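PDB 4GNX: putative uncharacterized protein from Ustilago maydis, which is probably the large subunit of replication protein A and binds single-stranded DNA through OB-fold domains, one of which carries a zinc site. Local coordinates for residues Val276-Glu281 against Gly355-Ser360; Ala406-Asp409 against Thr414-Val417. All blocks are in the same frame, centred on the assembly; numbering follows the deposited sequence.

Both contacts belong to the C-terminal OB-fold domain and reach the same five-stranded antiparallel sheet. Contact 1 lays helix 275-280 against strand 355-362, and contact 2 lies within the hairpin of strands 398-411 and 414-426. Strands 355-362 and 414-426 are the outermost in the order of the sheet. They meet through backbone hydrogen bonds of Ser360 with Tyr419 and Ile421, which close the barrel. The contact centres are 14 Å apart, and their nearest atoms are about 6 Å apart without touching. Each also borders the DNA. Trp358 of contact 1 meets DT18 of chain G, and Arg416 of contact 2 meets the preceding nucleotide, DT17.

Contact 1: residues Val276-Glu281 against Gly355-Ser360; sequences VQVKDE and GQMWLS. With nucleotides of chain G.
Val278 holds CG1 anti to its backbone N (chi1 177°), and Met357 bends its chain at the last torsion (chi3 -76°) to bring its methyl group onto that branch. CG1 of Val278 and CE of Met357 are 3.7 Å apart. The two side chains cross at about a right angle. This contact joins helix 275-280 to strand 355-362 of the OB-fold barrel. The helix and strand segments run at 68° to each other, with axes 9.1 Å apart at closest approach. The wide spacing is bridged by side chains.

Val278 and Met357 are both buried. Val278 also touches Phe292, Leu283 and Tyr419, which lie on other parts of the domain. Val278 thus links Met357 to further side chains of the domain.

Lys279 lies at the exposed edge. Its chain, bent at chi2 and chi4, reaches out toward the strand. CE comes to 3.4 Å from the backbone O of Gln356, while NZ of Lys279 stays 4.0 Å from that O. The lysine thus meets the strand mainly through CE and makes no hydrogen bond to it. One polar tie lies beside this packing, where the N of Val276 bonds to Thr354 OG1.

The strand has two distinct roles. Met357 projects toward the helix, whereas the next residue, Trp358, turns away from that line and meets the DNA. The thymine of DT18 of chain G lies over one face of the indole. A second thymine base also packs on Trp358. Strand 355-362 thus packs on the helix through Met357 and on bases through Trp358. In the thymine of DT18 of chain G, C4 sits 3.4 Å above the indole plane of Trp358, offset toward the rim.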
loop_
_atom_site.group_PDB
_atom_site.type_symbol
_atom_site.label_atom_id
_atom_site.label_comp_id
_atom_site.label_asym_id
_atom_site.label_seq_id
_atom_site.Cartn_x
_atom_site.Cartn_y
_atom_site.Cartn_z
ATOM N N VAL C 276 3.929 -1.679 13.730
ATOM C CA VAL C 276 3.153 -1.434 14.919
ATOM C C VAL C 276 1.994 -2.431 14.994
ATOM O O VAL C 276 1.701 -2.954 16.073
ATOM C CB VAL C 276 2.680 0.020 15.042
ATOM C CG1 VAL C 276 1.643 0.366 13.985
ATOM C CG2 VAL C 276 2.119 0.256 16.431
ATOM N N GLN C 277 1.370 -2.714 13.847
ATOM C CA GLN C 277 0.252 -3.658 13.805
ATOM C C GLN C 277 0.708 -5.042 14.230
ATOM O O GLN C 277 0.073 -5.666 15.078
ATOM C CB GLN C 277 -0.387 -3.714 12.431
ATOM C CG GLN C 277 -1.172 -2.466 12.098
ATOM C CD GLN C 277 -1.693 -2.471 10.688
ATOM O OE1 GLN C 277 -0.980 -2.805 9.743
ATOM N NE2 GLN C 277 -2.948 -2.091 10.535
ATOM N N VAL C 278 1.833 -5.494 13.678
ATOM C CA VAL C 278 2.374 -6.803 14.005
ATOM C C VAL C 278 2.538 -6.983 15.502
ATOM O O VAL C 278 2.060 -7.983 16.044
ATOM C CB VAL C 278 3.709 -7.074 13.295
ATOM C CG1 VAL C 278 4.276 -8.432 13.712
ATOM C CG2 VAL C 278 3.519 -7.015 11.781
ATOM N N LYS C 279 3.172 -6.014 16.170
ATOM C CA LYS C 279 3.342 -6.050 17.632
ATOM C C LYS C 279 2.040 -5.853 18.424
ATOM O O LYS C 279 1.793 -6.583 19.377
ATOM C CB LYS C 279 4.383 -5.034 18.075
ATOM C CG LYS C 279 5.785 -5.311 17.561
ATOM C CD LYS C 279 6.485 -3.997 17.267
ATOM C CE LYS C 279 7.994 -4.133 17.209
ATOM N NZ LYS C 279 8.561 -4.432 18.548
ATOM N N ASP C 280 1.207 -4.887 18.021
ATOM C CA ASP C 280 -0.062 -4.590 18.714
ATOM C C ASP C 280 -1.028 -5.758 18.684
ATOM O O ASP C 280 -1.812 -5.944 19.608
ATOM C CB ASP C 280 -0.770 -3.381 18.105
ATOM C CG ASP C 280 -0.154 -2.049 18.523
ATOM O OD1 ASP C 280 0.912 -2.051 19.198
ATOM O OD2 ASP C 280 -0.753 -0.993 18.169
ATOM N N GLU C 281 -0.978 -6.539 17.609
ATOM C CA GLU C 281 -1.846 -7.697 17.458
ATOM C C GLU C 281 -1.249 -8.957 18.074
ATOM O O GLU C 281 -1.848 -10.025 17.992
ATOM C CB GLU C 281 -2.167 -7.927 15.987
ATOM C CG GLU C 281 -2.964 -6.810 15.344
ATOM C CD GLU C 281 -2.678 -6.681 13.857
ATOM O OE1 GLU C 281 -1.971 -7.570 13.316
ATOM O OE2 GLU C 281 -3.149 -5.686 13.231
ATOM N N GLY C 355 7.466 1.962 13.540
ATOM C CA GLY C 355 8.360 1.254 14.451
ATOM C C GLY C 355 9.524 0.508 13.820
ATOM O O GLY C 355 9.797 0.601 12.613
ATOM N N GLN C 356 10.223 -0.240 14.649
ATOM C CA GLN C 356 11.405 -0.948 14.211
ATOM C C GLN C 356 11.306 -2.414 14.687
ATOM O O GLN C 356 10.740 -2.705 15.732
ATOM C CB GLN C 356 12.647 -0.168 14.684
ATOM C CG GLN C 356 13.692 -0.929 15.486
ATOM C CD GLN C 356 13.210 -1.323 16.864
ATOM O OE1 GLN C 356 12.779 -0.472 17.651
ATOM N NE2 GLN C 356 13.274 -2.626 17.163
ATOM N N MET C 357 11.822 -3.341 13.906
ATOM C CA MET C 357 11.643 -4.745 14.234
ATOM C C MET C 357 12.782 -5.628 13.737
ATOM O O MET C 357 13.304 -5.426 12.641
ATOM C CB MET C 357 10.314 -5.213 13.646
ATOM C CG MET C 357 10.214 -6.688 13.303
ATOM S SD MET C 357 8.991 -6.923 12.006
ATOM C CE MET C 357 7.496 -6.722 12.975
ATOM N N TRP C 358 13.118 -6.634 14.537
ATOM C CA TRP C 358 14.160 -7.604 14.182
ATOM C C TRP C 358 13.671 -8.780 13.412
ATOM O O TRP C 358 12.694 -9.423 13.814
ATOM C CB TRP C 358 14.814 -8.091 15.436
ATOM C CG TRP C 358 15.752 -7.062 16.014
ATOM C CD1 TRP C 358 15.502 -6.171 17.039
ATOM C CD2 TRP C 358 17.128 -6.786 15.597
ATOM N NE1 TRP C 358 16.594 -5.396 17.278
ATOM C CE2 TRP C 358 17.604 -5.711 16.458
ATOM C CE3 TRP C 358 17.987 -7.324 14.645
ATOM C CZ2 TRP C 358 18.890 -5.200 16.360
ATOM C CZ3 TRP C 358 19.280 -6.796 14.545
ATOM C CH2 TRP C 358 19.721 -5.757 15.383
ATOM N N LEU C 359 14.354 -9.063 12.304
ATOM C CA LEU C 359 14.049 -10.201 11.431
ATOM C C LEU C 359 15.252 -11.135 11.281
ATOM O O LEU C 359 16.394 -10.691 11.217
ATOM C CB LEU C 359 13.616 -9.712 10.044
ATOM C CG LEU C 359 12.354 -8.849 9.900
ATOM C CD1 LEU C 359 12.161 -8.393 8.467
ATOM C CD2 LEU C 359 11.106 -9.576 10.336
ATOM N N SER C 360 15.009 -12.436 11.220
ATOM C CA SER C 360 16.094 -13.352 10.859
ATOM C C SER C 360 15.881 -13.975 9.499
ATOM O O SER C 360 14.748 -14.263 9.101
ATOM C CB SER C 360 16.339 -14.424 11.919
ATOM O OG SER C 360 15.126 -14.997 12.337
ATOM P P DT G 18 21.186 -7.149 23.118
ATOM O OP1 DT G 18 22.234 -7.331 24.157
ATOM O OP2 DT G 18 19.990 -6.321 23.418
ATOM O "O5'" DT G 18 21.896 -6.551 21.824
ATOM C "C5'" DT G 18 23.185 -7.033 21.390
ATOM C "C4'" DT G 18 23.189 -7.240 19.893
ATOM O "O4'" DT G 18 22.174 -8.207 19.564
ATOM C "C3'" DT G 18 22.852 -5.994 19.073
ATOM O "O3'" DT G 18 24.024 -5.275 18.645
ATOM C "C2'" DT G 18 22.022 -6.517 17.912
ATOM C "C1'" DT G 18 21.648 -7.948 18.278
ATOM N N1 DT G 18 20.205 -8.237 18.326
ATOM C C2 DT G 18 19.746 -9.283 17.562
ATOM O O2 DT G 18 20.468 -9.946 16.836
ATOM N N3 DT G 18 18.399 -9.525 17.672
ATOM C C4 DT G 18 17.491 -8.847 18.461
ATOM O O4 DT G 18 16.310 -9.180 18.457
ATOM C C5 DT G 18 18.044 -7.767 19.249
ATOM C C7 DT G 18 17.133 -6.973 20.133
ATOM C C6 DT G 18 19.358 -7.525 19.149
#

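Contact 2: residues Ala406-Asp409 against Thr414-Val417; sequences AKMD and TARV. With nucleotides of chain G.
Met408 and Val417 form the packed part of this contact, facing each other as an antiparallel non-hydrogen-bonded pair with CA atoms 4.6 Å apart. They belong to the beta hairpin of strands 398-411 and 414-426 in the C-terminal OB-fold domain. The thioether of Met408 meets the CG2 branch of Val417, and the two side chains cross at a slant. Bends at chi2 (-49°) and chi3 (-58°) curl Met408 over the partner strand. Its CE methyl then reaches 3.7 Å from CB of Ala415. Ala406 CB adds a more distant apolar touch on the CG1 branch of Val417.

The backbone grip is uneven. The N of Asp409 donates to the O of Arg416 over 3.0 Å, and this bond is nearly straight at 171°. The return bond, from the N of Arg416 to the O of Asp409, is weak. Two CA-H...O contacts add to the backbone pairing. CA of Val417 lies 3.4 Å from the O of Lys407, and CA of Ala415 makes a similar approach to the O of Asp409.

Toward the turn, the contact opens to solvent. Thr414, Ala415 and Arg416 are exposed, and Thr414 contributes almost nothing across the strands. Asp409 and Arg416 project to the sheet face away from Met408 and Val417. The carboxylate of Asp409 finds its partner along the hairpin, in a salt bridge to Arg418.

The guanidinium of Arg416 lies by DT17 of chain G, with phosphate oxygen OP2 over one of its faces. NH2 of Arg416 and OP2 of DT17 are 3.5 Å apart. Lys407 packs on another part of the DNA, a thymine base. An apolar side thus helps join the strands, while the positive charge of Arg416 probably favours the DNA backbone through electrostatic attraction.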
loop_
_atom_site.group_PDB
_atom_site.type_symbol
_atom_site.label_atom_id
_atom_site.label_comp_id
_atom_site.label_asym_id
_atom_site.label_seq_id
_atom_site.Cartn_x
_atom_site.Cartn_y
_atom_site.Cartn_z
ATOM N N ALA C 406 5.798 -15.690 12.187
ATOM C CA ALA C 406 6.134 -15.359 13.574
ATOM C C ALA C 406 5.717 -16.514 14.460
ATOM O O ALA C 406 4.564 -16.934 14.426
ATOM C CB ALA C 406 5.434 -14.080 14.010
ATOM N N LYS C 407 6.661 -17.019 15.246
ATOM C CA LYS C 407 6.447 -18.184 16.084
ATOM C C LYS C 407 7.100 -18.024 17.435
ATOM O O LYS C 407 7.957 -17.166 17.620
ATOM C CB LYS C 407 7.029 -19.428 15.419
ATOM C CG LYS C 407 5.999 -20.342 14.784
ATOM C CD LYS C 407 6.114 -21.748 15.342
ATOM C CE LYS C 407 7.414 -22.433 14.959
ATOM N NZ LYS C 407 7.355 -23.893 15.264
ATOM N N MET C 408 6.694 -18.875 18.372
ATOM C CA MET C 408 7.359 -19.003 19.658
ATOM C C MET C 408 8.515 -19.991 19.570
ATOM O O MET C 408 8.353 -21.098 19.052
ATOM C CB MET C 408 6.372 -19.492 20.724
ATOM C CG MET C 408 5.293 -18.495 21.124
ATOM S SD MET C 408 5.899 -16.839 21.519
ATOM C CE MET C 408 7.052 -17.141 22.859
ATOM N N ASP C 409 9.681 -19.580 20.067
ATOM C CA ASP C 409 10.796 -20.494 20.322
ATOM C C ASP C 409 10.919 -20.682 21.807
ATOM O O ASP C 409 10.614 -19.771 22.576
ATOM C CB ASP C 409 12.114 -19.914 19.836
ATOM C CG ASP C 409 12.176 -19.776 18.348
ATOM O OD1 ASP C 409 11.231 -20.235 17.667
ATOM O OD2 ASP C 409 13.173 -19.203 17.861
ATOM N N THR C 414 12.730 -20.264 29.101
ATOM C CA THR C 414 12.310 -18.941 28.594
ATOM C C THR C 414 11.758 -19.034 27.162
ATOM O O THR C 414 12.065 -19.977 26.423
ATOM C CB THR C 414 13.456 -17.898 28.610
ATOM O OG1 THR C 414 14.583 -18.403 29.338
ATOM C CG2 THR C 414 12.984 -16.595 29.238
ATOM N N ALA C 415 10.945 -18.057 26.774
ATOM C CA ALA C 415 10.256 -18.126 25.494
ATOM C C ALA C 415 10.197 -16.783 24.757
ATOM O O ALA C 415 9.520 -15.863 25.204
ATOM C CB ALA C 415 8.863 -18.697 25.694
ATOM N N ARG C 416 10.901 -16.687 23.630
ATOM C CA ARG C 416 10.904 -15.481 22.803
ATOM C C ARG C 416 10.135 -15.696 21.509
ATOM O O ARG C 416 10.171 -16.788 20.939
ATOM C CB ARG C 416 12.340 -15.063 22.467
ATOM C CG ARG C 416 13.089 -14.361 23.594
ATOM C CD ARG C 416 12.780 -12.863 23.631
ATOM N NE ARG C 416 13.631 -12.121 24.573
ATOM C CZ ARG C 416 14.449 -11.114 24.249
ATOM N NH1 ARG C 416 14.547 -10.679 22.997
ATOM N NH2 ARG C 416 15.170 -10.524 25.195
ATOM N N VAL C 417 9.441 -14.656 21.043
ATOM C CA VAL C 417 8.888 -14.671 19.679
ATOM C C VAL C 417 9.990 -14.381 18.681
ATOM O O VAL C 417 10.829 -13.515 18.918
ATOM C CB VAL C 417 7.763 -13.641 19.463
ATOM C CG1 VAL C 417 7.328 -13.628 18.007
ATOM C CG2 VAL C 417 6.571 -13.963 20.344
ATOM P P DT G 17 18.886 -13.125 24.761
ATOM O OP1 DT G 17 18.722 -13.897 26.020
ATOM O OP2 DT G 17 17.682 -12.675 24.017
ATOM O "O5'" DT G 17 19.771 -11.845 25.106
ATOM C "C5'" DT G 17 21.059 -11.638 24.496
ATOM C "C4'" DT G 17 20.915 -10.846 23.216
ATOM O "O4'" DT G 17 20.326 -11.673 22.186
ATOM C "C3'" DT G 17 20.039 -9.589 23.299
ATOM O "O3'" DT G 17 20.672 -8.553 22.539
ATOM C "C2'" DT G 17 18.762 -10.004 22.588
ATOM C "C1'" DT G 17 19.324 -10.922 21.521
ATOM N N1 DT G 17 18.383 -11.873 20.884
ATOM C C2 DT G 17 18.914 -12.841 20.058
ATOM O O2 DT G 17 20.111 -12.957 19.849
ATOM N N3 DT G 17 17.987 -13.681 19.492
ATOM C C4 DT G 17 16.614 -13.642 19.654
ATOM O O4 DT G 17 15.908 -14.466 19.082
ATOM C C5 DT G 17 16.125 -12.593 20.522
ATOM C C7 DT G 17 14.652 -12.472 20.750
ATOM C C6 DT G 17 17.022 -11.769 21.081
#